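Local coordinates for protein malate dehydrogenase (Porphyromonas gingivalis, PDB 3FI9) that probably acts as an NAD-dependent malate dehydrogenase, interconverting malate and oxaloacetate, at residues 11-16 with 22-27; 29-34 with 240-245; 49-54 with 62-67. All coordinates share one frame; numbering follows the deposited sequence.

Interaction 1. Residues 11-16 with 22-27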
ATOM      1  N   LEU A  11       3.841  13.155  12.048  1.00 17.58           N
ATOM      2  CA  LEU A  11       3.271  11.847  12.250  1.00 17.95           C
ATOM      3  C   LEU A  11       4.411  10.831  12.323  1.00 17.27           C
ATOM      4  O   LEU A  11       5.256  10.684  11.399  1.00 17.01           O
ATOM      5  CB  LEU A  11       2.274  11.497  11.112  1.00 17.36           C
ATOM      6  CG  LEU A  11       1.881  10.003  10.935  1.00 18.88           C
ATOM      7  CD1 LEU A  11       1.270   9.412  12.230  1.00 16.60           C
ATOM      8  CD2 LEU A  11       0.873   9.812   9.740  1.00 13.86           C
ATOM      9  N   THR A  12       4.444  10.124  13.440  1.00 16.75           N
ATOM     10  CA  THR A  12       5.402   9.050  13.604  1.00 15.66           C
ATOM     11  C   THR A  12       4.790   7.648  13.609  1.00 16.18           C
ATOM     12  O   THR A  12       3.908   7.315  14.423  1.00 16.30           O
ATOM     13  CB  THR A  12       6.184   9.251  14.885  1.00 16.73           C
ATOM     14  OG1 THR A  12       6.938  10.463  14.768  1.00 16.59           O
ATOM     15  CG2 THR A  12       7.132   8.071  15.139  1.00 15.97           C
ATOM     16  N   ILE A  13       5.324   6.805  12.746  1.00 16.07           N
ATOM     17  CA  ILE A  13       4.912   5.396  12.692  1.00 16.56           C
ATOM     18  C   ILE A  13       5.882   4.599  13.488  1.00 16.58           C
ATOM     19  O   ILE A  13       7.062   4.606  13.174  1.00 17.11           O
ATOM     20  CB  ILE A  13       4.944   4.862  11.250  1.00 15.74           C
ATOM     21  CG1 ILE A  13       4.001   5.658  10.359  1.00 18.31           C
ATOM     22  CG2 ILE A  13       4.569   3.332  11.206  1.00 17.31           C
ATOM     23  CD1 ILE A  13       2.656   5.916  10.910  1.00 20.19           C
ATOM     24  N   VAL A  14       5.412   3.908  14.530  1.00 16.28           N
ATOM     25  CA  VAL A  14       6.285   3.015  15.262  1.00 16.75           C
ATOM     26  C   VAL A  14       6.117   1.588  14.734  1.00 16.48           C
ATOM     27  O   VAL A  14       5.006   1.149  14.526  1.00 16.04           O
ATOM     28  CB  VAL A  14       5.991   3.083  16.797  1.00 17.25           C
ATOM     29  CG1 VAL A  14       6.774   2.029  17.541  1.00 16.82           C
ATOM     30  CG2 VAL A  14       6.354   4.428  17.321  1.00 17.95           C
ATOM     31  N   GLY A  15       7.214   0.883  14.483  1.00 14.64           N
ATOM     32  CA  GLY A  15       7.114  -0.455  13.934  1.00 17.17           C
ATOM     33  C   GLY A  15       7.160  -0.412  12.423  1.00 16.50           C
ATOM     34  O   GLY A  15       6.640  -1.298  11.768  1.00 17.04           O
ATOM     35  N   ALA A  16       7.777   0.641  11.888  1.00 16.88           N
ATOM     36  CA  ALA A  16       7.758   0.935  10.440  1.00 17.41           C
ATOM     37  C   ALA A  16       8.542  -0.049   9.550  1.00 18.05           C
ATOM     38  O   ALA A  16       8.342  -0.069   8.331  1.00 16.25           O
ATOM     39  CB  ALA A  16       8.291   2.386  10.200  1.00 16.58           C
ATOM     40  N   SER A  22       5.391  -0.681   7.141  1.00 15.20           N
ATOM     41  CA  SER A  22       5.847  -0.181   5.826  1.00 15.13           C
ATOM     42  C   SER A  22       4.621   0.219   4.947  1.00 14.08           C
ATOM     43  O   SER A  22       4.621   1.237   4.197  1.00 14.51           O
ATOM     44  CB  SER A  22       6.784  -1.192   5.147  1.00 14.08           C
ATOM     45  OG  SER A  22       6.127  -2.394   4.711  1.00 16.48           O
ATOM     46  N   ASN A  23       3.579  -0.600   5.020  1.00 14.34           N
ATOM     47  CA  ASN A  23       2.344  -0.314   4.291  1.00 13.40           C
ATOM     48  C   ASN A  23       1.721   0.937   4.865  1.00 13.88           C
ATOM     49  O   ASN A  23       1.196   1.744   4.132  1.00 13.74           O
ATOM     50  CB  ASN A  23       1.391  -1.517   4.311  1.00 13.61           C
ATOM     51  CG  ASN A  23       0.155  -1.314   3.400  1.00 12.53           C
ATOM     52  OD1 ASN A  23      -0.767  -0.605   3.755  1.00 15.17           O
ATOM     53  ND2 ASN A  23       0.130  -1.992   2.259  1.00 13.83           N
ATOM     54  N   MET A  24       1.834   1.144   6.178  1.00 13.36           N
ATOM     55  CA  MET A  24       1.297   2.359   6.783  1.00 13.21           C
ATOM     56  C   MET A  24       2.014   3.588   6.249  1.00 14.53           C
ATOM     57  O   MET A  24       1.391   4.622   6.007  1.00 14.49           O
ATOM     58  CB  MET A  24       1.424   2.339   8.316  1.00 12.94           C
ATOM     59  CG  MET A  24       0.531   1.295   9.072  1.00 14.57           C
ATOM     60  SD  MET A  24       0.984   1.414  10.916  1.00 15.25           S
ATOM     61  CE  MET A  24      -0.449   0.620  11.614  1.00 26.90           C
ATOM     62  N   ALA A  25       3.309   3.458   6.060  1.00 14.49           N
ATOM     63  CA  ALA A  25       4.083   4.582   5.596  1.00 13.52           C
ATOM     64  C   ALA A  25       3.627   4.984   4.212  1.00 13.57           C
ATOM     65  O   ALA A  25       3.486   6.161   3.925  1.00 13.26           O
ATOM     66  CB  ALA A  25       5.610   4.219   5.552  1.00 13.03           C
ATOM     67  N   GLN A  26       3.444   4.004   3.345  1.00 12.69           N
ATOM     68  CA  GLN A  26       3.000   4.263   1.973  1.00 13.40           C
ATOM     69  C   GLN A  26       1.576   4.844   2.026  1.00 14.11           C
ATOM     70  O   GLN A  26       1.251   5.748   1.303  1.00 13.66           O
ATOM     71  CB  GLN A  26       3.048   2.955   1.150  1.00 14.24           C
ATOM     72  CG  GLN A  26       2.447   3.171  -0.313  1.00 13.76           C
ATOM     73  CD  GLN A  26       2.405   1.880  -1.105  1.00 14.59           C
ATOM     74  OE1 GLN A  26       3.022   0.875  -0.736  1.00 15.74           O
ATOM     75  NE2 GLN A  26       1.624   1.883  -2.186  1.00 14.76           N
ATOM     76  N   THR A  27       0.730   4.326   2.914  1.00 13.67           N
ATOM     77  CA  THR A  27      -0.638   4.817   2.985  1.00 14.07           C
ATOM     78  C   THR A  27      -0.710   6.252   3.486  1.00 14.86           C
ATOM     79  O   THR A  27      -1.493   7.089   2.961  1.00 15.87           O
ATOM     80  CB  THR A  27      -1.502   3.867   3.850  1.00 13.40           C
ATOM     81  OG1 THR A  27      -1.477   2.563   3.247  1.00 15.08           O
ATOM     82  CG2 THR A  27      -2.984   4.360   3.963  1.00 13.42           C
TER
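With CG2 of Ile13 anti to the backbone N and the Met24 chain extended beyond CG (chi2 176°, chi3 162°), the two side chains meet between strand and helix, where Ile13 CG2 lies 4.1 Å from Met24 SD. It is a loose apolar touch: the thioether passes the methyl branch at a slant, and both side chains leave their backbones facing the other segment. At the tight end of the connection the backbones themselves draw together. Ala16 O comes within 3.2 Å of Ser22 N, but the angle is too poor for a hydrogen bond, and Ser22 CB rests 3.7 Å from Ala16 O. The hydroxyl of Ser22 is bonded to Gly18 O, just before the segment. Gly15 sits at the turn with positive phi (92°), where any CB would press on the carbonyl O of Val14. Gly15 and Ala16 belong to the predicted NAD(+) site, the glycine-rich turn of a Rossmann fold. Strand 10-14 runs between strands 37-40 and 77-82 in the parallel sheet; Met24 also touches Val81 and packs on helix 238-251, while Ala16, Ser22 and Ala25 border helix 44-57, and Asn23 and Gln26 of helix 19-30 bond to the second subunit.

Interaction 2. Residues 29-34 with 240-245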
ATOM      1  N   ALA A  29       1.601   8.525   3.299  1.00 14.80           N
ATOM      2  CA  ALA A  29       2.117   9.385   2.229  1.00 15.76           C
ATOM      3  C   ALA A  29       1.099   9.568   1.111  1.00 15.89           C
ATOM      4  O   ALA A  29       0.888  10.682   0.643  1.00 16.38           O
ATOM      5  CB  ALA A  29       3.456   8.811   1.689  1.00 15.80           C
ATOM      6  N   MET A  30       0.450   8.488   0.654  1.00 14.76           N
ATOM      7  CA  MET A  30      -0.561   8.665  -0.386  1.00 14.30           C
ATOM      8  C   MET A  30      -1.679   9.590   0.044  1.00 15.11           C
ATOM      9  O   MET A  30      -2.222  10.366  -0.763  1.00 14.87           O
ATOM     10  CB  MET A  30      -1.197   7.306  -0.785  1.00 13.71           C
ATOM     11  CG  MET A  30      -0.265   6.389  -1.572  1.00 12.30           C
ATOM     12  SD  MET A  30      -0.876   4.690  -1.933  1.00  7.81           S
ATOM     13  CE  MET A  30      -2.284   5.213  -3.023  1.00 10.50           C
ATOM     14  N   MET A  31      -2.087   9.457   1.312  1.00 14.78           N
ATOM     15  CA  MET A  31      -3.211  10.242   1.829  1.00 14.01           C
ATOM     16  C   MET A  31      -2.817  11.723   2.064  1.00 14.52           C
ATOM     17  O   MET A  31      -3.645  12.518   2.442  1.00 14.36           O
ATOM     18  CB  MET A  31      -3.742   9.646   3.144  1.00 13.48           C
ATOM     19  CG  MET A  31      -4.624   8.382   2.967  1.00 15.19           C
ATOM     20  SD  MET A  31      -5.275   7.817   4.619  1.00  8.16           S
ATOM     21  CE  MET A  31      -6.139   6.337   4.057  1.00 16.30           C
ATOM     22  N   ARG A  32      -1.532  12.028   1.904  1.00 14.18           N
ATOM     23  CA  ARG A  32      -0.998  13.363   2.145  1.00 14.08           C
ATOM     24  C   ARG A  32      -1.449  13.907   3.487  1.00 14.60           C
ATOM     25  O   ARG A  32      -1.991  15.014   3.574  1.00 14.60           O
ATOM     26  CB  ARG A  32      -1.346  14.318   0.967  1.00 15.22           C
ATOM     27  CG  ARG A  32      -0.635  13.842  -0.322  1.00 16.62           C
ATOM     28  CD  ARG A  32      -1.088  14.650  -1.583  1.00 18.72           C
ATOM     29  NE  ARG A  32      -0.550  16.017  -1.579  1.00 21.09           N
ATOM     30  CZ  ARG A  32       0.711  16.323  -1.848  1.00 23.70           C
ATOM     31  NH1 ARG A  32       1.577  15.361  -2.114  1.00 24.05           N
ATOM     32  NH2 ARG A  32       1.110  17.591  -1.869  1.00 23.33           N
ATOM     33  N   LEU A  33      -1.206  13.121   4.542  1.00 14.97           N
ATOM     34  CA  LEU A  33      -1.614  13.540   5.883  1.00 14.60           C
ATOM     35  C   LEU A  33      -0.694  14.664   6.347  1.00 13.98           C
ATOM     36  O   LEU A  33      -1.176  15.712   6.803  1.00 15.28           O
ATOM     37  CB  LEU A  33      -1.569  12.374   6.866  1.00 11.90           C
ATOM     38  CG  LEU A  33      -2.418  11.170   6.416  1.00 13.80           C
ATOM     39  CD1 LEU A  33      -2.331   9.996   7.462  1.00 13.81           C
ATOM     40  CD2 LEU A  33      -3.866  11.622   6.188  1.00 10.66           C
ATOM     41  N   THR A  34       0.607  14.437   6.225  1.00 15.84           N
ATOM     42  CA  THR A  34       1.633  15.454   6.565  1.00 15.97           C
ATOM     43  C   THR A  34       2.900  15.176   5.749  1.00 17.34           C
ATOM     44  O   THR A  34       3.294  14.006   5.553  1.00 16.11           O
ATOM     45  CB  THR A  34       1.996  15.380   8.076  1.00 16.10           C
ATOM     46  OG1 THR A  34       3.117  16.219   8.387  1.00 18.24           O
ATOM     47  CG2 THR A  34       2.352  13.984   8.461  1.00 16.19           C
ATOM     48  N   PRO A 240      -4.993  -4.138   8.276  1.00 15.10           N
ATOM     49  CA  PRO A 240      -4.773  -3.438   9.519  1.00 15.09           C
ATOM     50  C   PRO A 240      -4.070  -2.121   9.271  1.00 15.81           C
ATOM     51  O   PRO A 240      -4.308  -1.177   9.985  1.00 16.20           O
ATOM     52  CB  PRO A 240      -3.842  -4.359  10.327  1.00 15.78           C
ATOM     53  CG  PRO A 240      -3.316  -5.360   9.365  1.00 15.78           C
ATOM     54  CD  PRO A 240      -4.267  -5.435   8.211  1.00 13.50           C
ATOM     55  N   SER A 241      -3.199  -2.083   8.277  1.00 15.06           N
ATOM     56  CA  SER A 241      -2.462  -0.868   7.954  1.00 16.26           C
ATOM     57  C   SER A 241      -3.406   0.200   7.453  1.00 16.26           C
ATOM     58  O   SER A 241      -3.499   1.310   8.009  1.00 16.87           O
ATOM     59  CB  SER A 241      -1.422  -1.153   6.868  1.00 15.34           C
ATOM     60  OG  SER A 241      -1.019   0.096   6.307  1.00 19.25           O
ATOM     61  N   TYR A 242      -4.124  -0.118   6.379  1.00 15.89           N
ATOM     62  CA  TYR A 242      -4.989   0.874   5.769  1.00 15.71           C
ATOM     63  C   TYR A 242      -6.022   1.424   6.789  1.00 15.66           C
ATOM     64  O   TYR A 242      -6.225   2.628   6.902  1.00 12.05           O
ATOM     65  CB  TYR A 242      -5.722   0.277   4.557  1.00 15.58           C
ATOM     66  CG  TYR A 242      -6.670   1.253   3.958  1.00 18.95           C
ATOM     67  CD1 TYR A 242      -6.213   2.297   3.150  1.00 17.44           C
ATOM     68  CD2 TYR A 242      -8.030   1.115   4.156  1.00 18.83           C
ATOM     69  CE1 TYR A 242      -7.127   3.220   2.579  1.00 17.64           C
ATOM     70  CE2 TYR A 242      -8.906   2.021   3.624  1.00 20.06           C
ATOM     71  CZ  TYR A 242      -8.454   3.066   2.857  1.00 18.05           C
ATOM     72  OH  TYR A 242      -9.403   3.908   2.317  1.00 23.89           O
ATOM     73  N   VAL A 243      -6.634   0.536   7.564  1.00 15.46           N
ATOM     74  CA  VAL A 243      -7.732   0.971   8.461  1.00 14.42           C
ATOM     75  C   VAL A 243      -7.194   1.894   9.592  1.00 15.49           C
ATOM     76  O   VAL A 243      -7.742   2.991   9.866  1.00 13.47           O
ATOM     77  CB  VAL A 243      -8.562  -0.241   8.968  1.00 13.59           C
ATOM     78  CG1 VAL A 243      -9.584   0.207  10.041  1.00 14.59           C
ATOM     79  CG2 VAL A 243      -9.273  -0.930   7.738  1.00 11.96           C
ATOM     80  N   SER A 244      -6.060   1.481  10.164  1.00 15.16           N
ATOM     81  CA  SER A 244      -5.356   2.293  11.163  1.00 15.43           C
ATOM     82  C   SER A 244      -5.008   3.685  10.615  1.00 15.49           C
ATOM     83  O   SER A 244      -5.121   4.699  11.313  1.00 15.53           O
ATOM     84  CB  SER A 244      -4.074   1.565  11.589  1.00 14.33           C
ATOM     85  OG  SER A 244      -4.398   0.321  12.269  1.00 16.30           O
ATOM     86  N   ILE A 245      -4.524   3.721   9.397  1.00 15.29           N
ATOM     87  CA  ILE A 245      -4.169   5.046   8.862  1.00 15.89           C
ATOM     88  C   ILE A 245      -5.413   5.889   8.557  1.00 15.26           C
ATOM     89  O   ILE A 245      -5.373   7.135   8.690  1.00 14.47           O
ATOM     90  CB  ILE A 245      -3.194   5.000   7.681  1.00 15.04           C
ATOM     91  CG1 ILE A 245      -1.967   4.123   8.072  1.00 16.15           C
ATOM     92  CG2 ILE A 245      -2.778   6.468   7.277  1.00 15.15           C
ATOM     93  CD1 ILE A 245      -1.156   4.550   9.361  1.00 19.11           C
TER
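Met31 and Leu33, where helix 19-30 gives way to the loop, reach across to two residues of helix 238-251, Tyr242 and Ile245, which are one helical turn apart. Taken in order, the segment 240-245 begins with Pro240, whose carbonyl O looks along its own helix and accepts both Ser244 N and Ser244 OG, the latter at 2.7 Å. Ser241 follows on the flank toward helix 19-30, its hydroxyl bonded to Asn23. Tyr242 is the first to meet the opposite segment. CG stands anti to the backbone N (chi1 177°), which swings the ring out toward Met31, and the methyl CE of Met31 lies 3.6 Å from Tyr242 CE1 at an oblique approach to the ring. The methionine chain, extended through chi2 and chi3, crosses the tyrosine side chain at about a right angle. The tyrosine ring also meets Phe59 of the second subunit, the planes at about 45°. Val243 turns away onto Leu150, and Ser244 borders Met24. Ile245 closes the walk: its CG2 branch touches two partners, 3.9 Å from Met31 SD and 3.6 Å from Leu33 CD1, while CG1 leads off toward Met24. On the opposing segment a Schellman motif ends the helix, with Arg32 at positive phi (49°) and Arg32 N bonded to Ala29 O. This reversal places Leu33 beside Met31, both facing helix 238-251. The arrangement joins the first helix of the NAD-binding Rossmann fold to a helix from the C-terminal part of the chain, close to the subunit interface, and is consistent with packing between the two halves of the LDH/MDH fold.

Interaction 3. Residues 49-54 with 62-67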
ATOM      1  N   GLY A  49      15.517  -0.029   4.435  1.00 16.75           N
ATOM      2  CA  GLY A  49      15.020  -0.544   3.160  1.00 16.44           C
ATOM      3  C   GLY A  49      13.623  -0.004   2.918  1.00 15.62           C
ATOM      4  O   GLY A  49      13.234   0.256   1.764  1.00 16.30           O
ATOM      5  N   VAL A  50      12.862   0.121   4.004  1.00 15.88           N
ATOM      6  CA  VAL A  50      11.521   0.671   3.902  1.00 15.96           C
ATOM      7  C   VAL A  50      11.589   2.121   3.447  1.00 16.96           C
ATOM      8  O   VAL A  50      10.862   2.482   2.540  1.00 16.96           O
ATOM      9  CB  VAL A  50      10.724   0.562   5.182  1.00 15.27           C
ATOM     10  CG1 VAL A  50       9.383   1.230   5.008  1.00 14.87           C
ATOM     11  CG2 VAL A  50      10.562  -0.924   5.592  1.00 18.25           C
ATOM     12  N   ALA A  51      12.431   2.938   4.101  1.00 16.33           N
ATOM     13  CA  ALA A  51      12.546   4.359   3.755  1.00 17.68           C
ATOM     14  C   ALA A  51      12.969   4.542   2.296  1.00 16.99           C
ATOM     15  O   ALA A  51      12.476   5.428   1.630  1.00 18.33           O
ATOM     16  CB  ALA A  51      13.531   5.097   4.705  1.00 17.58           C
ATOM     17  N   GLU A  52      13.901   3.707   1.838  1.00 19.08           N
ATOM     18  CA  GLU A  52      14.391   3.764   0.454  1.00 19.40           C
ATOM     19  C   GLU A  52      13.219   3.514  -0.492  1.00 18.14           C
ATOM     20  O   GLU A  52      13.033   4.242  -1.455  1.00 18.81           O
ATOM     21  CB  GLU A  52      15.522   2.749   0.205  1.00 20.19           C
ATOM     22  CG  GLU A  52      16.848   3.060   0.947  1.00 23.32           C
ATOM     23  CD  GLU A  52      17.543   4.374   0.523  1.00 29.34           C
ATOM     24  OE1 GLU A  52      16.885   5.409   0.274  1.00 27.90           O
ATOM     25  OE2 GLU A  52      18.789   4.384   0.470  1.00 35.33           O
ATOM     26  N   GLU A  53      12.399   2.520  -0.197  1.00 17.41           N
ATOM     27  CA  GLU A  53      11.216   2.254  -1.029  1.00 16.70           C
ATOM     28  C   GLU A  53      10.253   3.463  -1.076  1.00 17.04           C
ATOM     29  O   GLU A  53       9.750   3.819  -2.133  1.00 16.82           O
ATOM     30  CB  GLU A  53      10.508   0.991  -0.558  1.00 17.54           C
ATOM     31  CG  GLU A  53      11.145  -0.312  -1.103  1.00 16.98           C
ATOM     32  CD  GLU A  53      10.152  -1.099  -1.971  1.00 19.10           C
ATOM     33  OE1 GLU A  53       9.804  -0.650  -3.080  1.00 20.21           O
ATOM     34  OE2 GLU A  53       9.680  -2.150  -1.499  1.00 20.02           O
ATOM     35  N   ILE A  54       9.988   4.079   0.070  1.00 15.26           N
ATOM     36  CA  ILE A  54       9.084   5.227   0.097  1.00 15.41           C
ATOM     37  C   ILE A  54       9.656   6.379  -0.717  1.00 14.74           C
ATOM     38  O   ILE A  54       8.973   6.985  -1.552  1.00 13.61           O
ATOM     39  CB  ILE A  54       8.802   5.682   1.532  1.00 14.32           C
ATOM     40  CG1 ILE A  54       8.267   4.457   2.334  1.00 15.84           C
ATOM     41  CG2 ILE A  54       7.915   6.957   1.530  1.00 15.33           C
ATOM     42  CD1 ILE A  54       6.951   3.856   1.737  1.00 16.48           C
ATOM     43  N   LEU A  62       7.083  15.351   0.226  1.00 16.64           N
ATOM     44  CA  LEU A  62       7.237  14.552   1.433  1.00 17.18           C
ATOM     45  C   LEU A  62       8.581  14.877   2.069  1.00 18.05           C
ATOM     46  O   LEU A  62       9.582  14.934   1.368  1.00 19.48           O
ATOM     47  CB  LEU A  62       7.180  13.058   1.111  1.00 16.39           C
ATOM     48  CG  LEU A  62       7.023  12.128   2.312  1.00 16.73           C
ATOM     49  CD1 LEU A  62       5.661  12.365   2.998  1.00 18.58           C
ATOM     50  CD2 LEU A  62       7.157  10.672   1.888  1.00 15.57           C
ATOM     51  N   ASN A  63       8.603  15.041   3.373  1.00 17.56           N
ATOM     52  CA  ASN A  63       9.855  15.191   4.133  1.00 19.64           C
ATOM     53  C   ASN A  63      10.066  13.934   5.007  1.00 17.71           C
ATOM     54  O   ASN A  63       9.935  13.992   6.237  1.00 17.03           O
ATOM     55  CB  ASN A  63       9.761  16.370   5.089  1.00 19.25           C
ATOM     56  CG  ASN A  63       9.901  17.757   4.388  1.00 29.05           C
ATOM     57  OD1 ASN A  63      10.851  17.995   3.622  1.00 32.54           O
ATOM     58  ND2 ASN A  63       8.973  18.686   4.698  1.00 32.12           N
ATOM     59  N   LEU A  64      10.364  12.807   4.390  1.00 18.21           N
ATOM     60  CA  LEU A  64      10.451  11.563   5.140  1.00 17.55           C
ATOM     61  C   LEU A  64      11.716  11.527   6.036  1.00 18.69           C
ATOM     62  O   LEU A  64      12.800  11.895   5.603  1.00 18.17           O
ATOM     63  CB  LEU A  64      10.489  10.391   4.176  1.00 17.13           C
ATOM     64  CG  LEU A  64      10.317   9.011   4.814  1.00 16.91           C
ATOM     65  CD1 LEU A  64       8.794   8.721   5.158  1.00 14.21           C
ATOM     66  CD2 LEU A  64      10.867   7.901   3.875  1.00 21.10           C
ATOM     67  N   THR A  65      11.564  11.074   7.269  1.00 18.54           N
ATOM     68  CA  THR A  65      12.684  10.871   8.161  1.00 18.64           C
ATOM     69  C   THR A  65      12.577   9.438   8.683  1.00 19.47           C
ATOM     70  O   THR A  65      11.488   8.857   8.730  1.00 19.32           O
ATOM     71  CB  THR A  65      12.795  11.902   9.340  1.00 18.49           C
ATOM     72  OG1 THR A  65      11.553  12.020  10.060  1.00 19.79           O
ATOM     73  CG2 THR A  65      13.273  13.310   8.855  1.00 19.40           C
ATOM     74  N   PHE A  66      13.704   8.841   9.027  1.00 19.13           N
ATOM     75  CA  PHE A  66      13.642   7.544   9.694  1.00 19.73           C
ATOM     76  C   PHE A  66      14.710   7.476  10.745  1.00 20.15           C
ATOM     77  O   PHE A  66      15.767   8.116  10.615  1.00 18.84           O
ATOM     78  CB  PHE A  66      13.712   6.373   8.738  1.00 19.55           C
ATOM     79  CG  PHE A  66      14.998   6.267   7.961  1.00 21.57           C
ATOM     80  CD1 PHE A  66      16.017   5.410   8.387  1.00 22.10           C
ATOM     81  CD2 PHE A  66      15.184   7.001   6.802  1.00 23.14           C
ATOM     82  CE1 PHE A  66      17.203   5.302   7.653  1.00 25.27           C
ATOM     83  CE2 PHE A  66      16.371   6.883   6.071  1.00 24.63           C
ATOM     84  CZ  PHE A  66      17.368   6.056   6.496  1.00 22.37           C
ATOM     85  N   THR A  67      14.432   6.708  11.790  1.00 20.91           N
ATOM     86  CA  THR A  67      15.351   6.625  12.906  1.00 20.51           C
ATOM     87  C   THR A  67      15.058   5.413  13.782  1.00 21.17           C
ATOM     88  O   THR A  67      13.897   4.949  13.883  1.00 19.77           O
ATOM     89  CB  THR A  67      15.317   7.956  13.763  1.00 20.31           C
ATOM     90  OG1 THR A  67      16.247   7.856  14.849  1.00 23.04           O
ATOM     91  CG2 THR A  67      13.936   8.202  14.371  1.00 19.74           C
TER
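Ala51 overlaps the ring of Phe66: Ala51 CB sits 3.3 Å from Phe66 CD2, a close contact made obliquely to the ring, with CE2 and CG next nearest. The backbones are nearest here too, the CA atoms of Ala51 and Phe66 being 6.8 Å apart. Phe66 holds its CG between backbone N and carbonyl carbon (chi1 63°), a rotamer that lays the ring over the helix, where it also borders Leu47 and Arg55. One turn on, Ile54 takes over. Its CB meets Leu64 CD2 at 3.8 Å, and its CG2, anti to the backbone N, reaches Leu62 CD2, likewise at 3.8 Å. The Ile54 and Leu64 side chains stand at about a right angle, whereas Ile54 meets Leu62 on a slant. Leu64 CD2 faces both helix residues, 3.7 Å from Ala51 O and 4.0 Å from Ala51 CB. Alternation along the extended chain brings Leu62, Leu64 and Phe66 to one side, facing the helix, with Thr65 turned away. Leu64 also touches Leu37 and Leu39 of the adjoining strand, and Ile54 and Leu62 also pack on helix 19-30. The helix carries charge on its other flanks: Glu52 pairs with Arg55 and with Lys164 of the second subunit, and Glu53 with Arg232 of that subunit. The side chains that meet across the contact are all apolar, and they pack the helix of a right-handed beta-alpha-beta crossover, which links strand 37-40 to the edge strand 65-67, on its second strand, as in a Rossmann fold.

In the fold
From the N terminus, interaction 1 closes first, folding helix 19-30 back over strand 10-14 across a loop of five residues. Interaction 2 opens next, at 29-34. Inside its long loop interaction 3 opens and closes, bringing strand 65-67 back against helix 44-57 after seven residues, and only then, some 205 residues on, does interaction 2 close at 240-245. Interaction 3 is thus nested, while interaction 1 lies in series before both. The contacts share neighbours: interactions 1 and 2 both use helix 19-30, Met24 packing on Ile245, and Val50 of interaction 3 packs on Ser22 of interaction 1. Together they tie two successive Rossmann units to helix 238-251, and all three touch the second subunit.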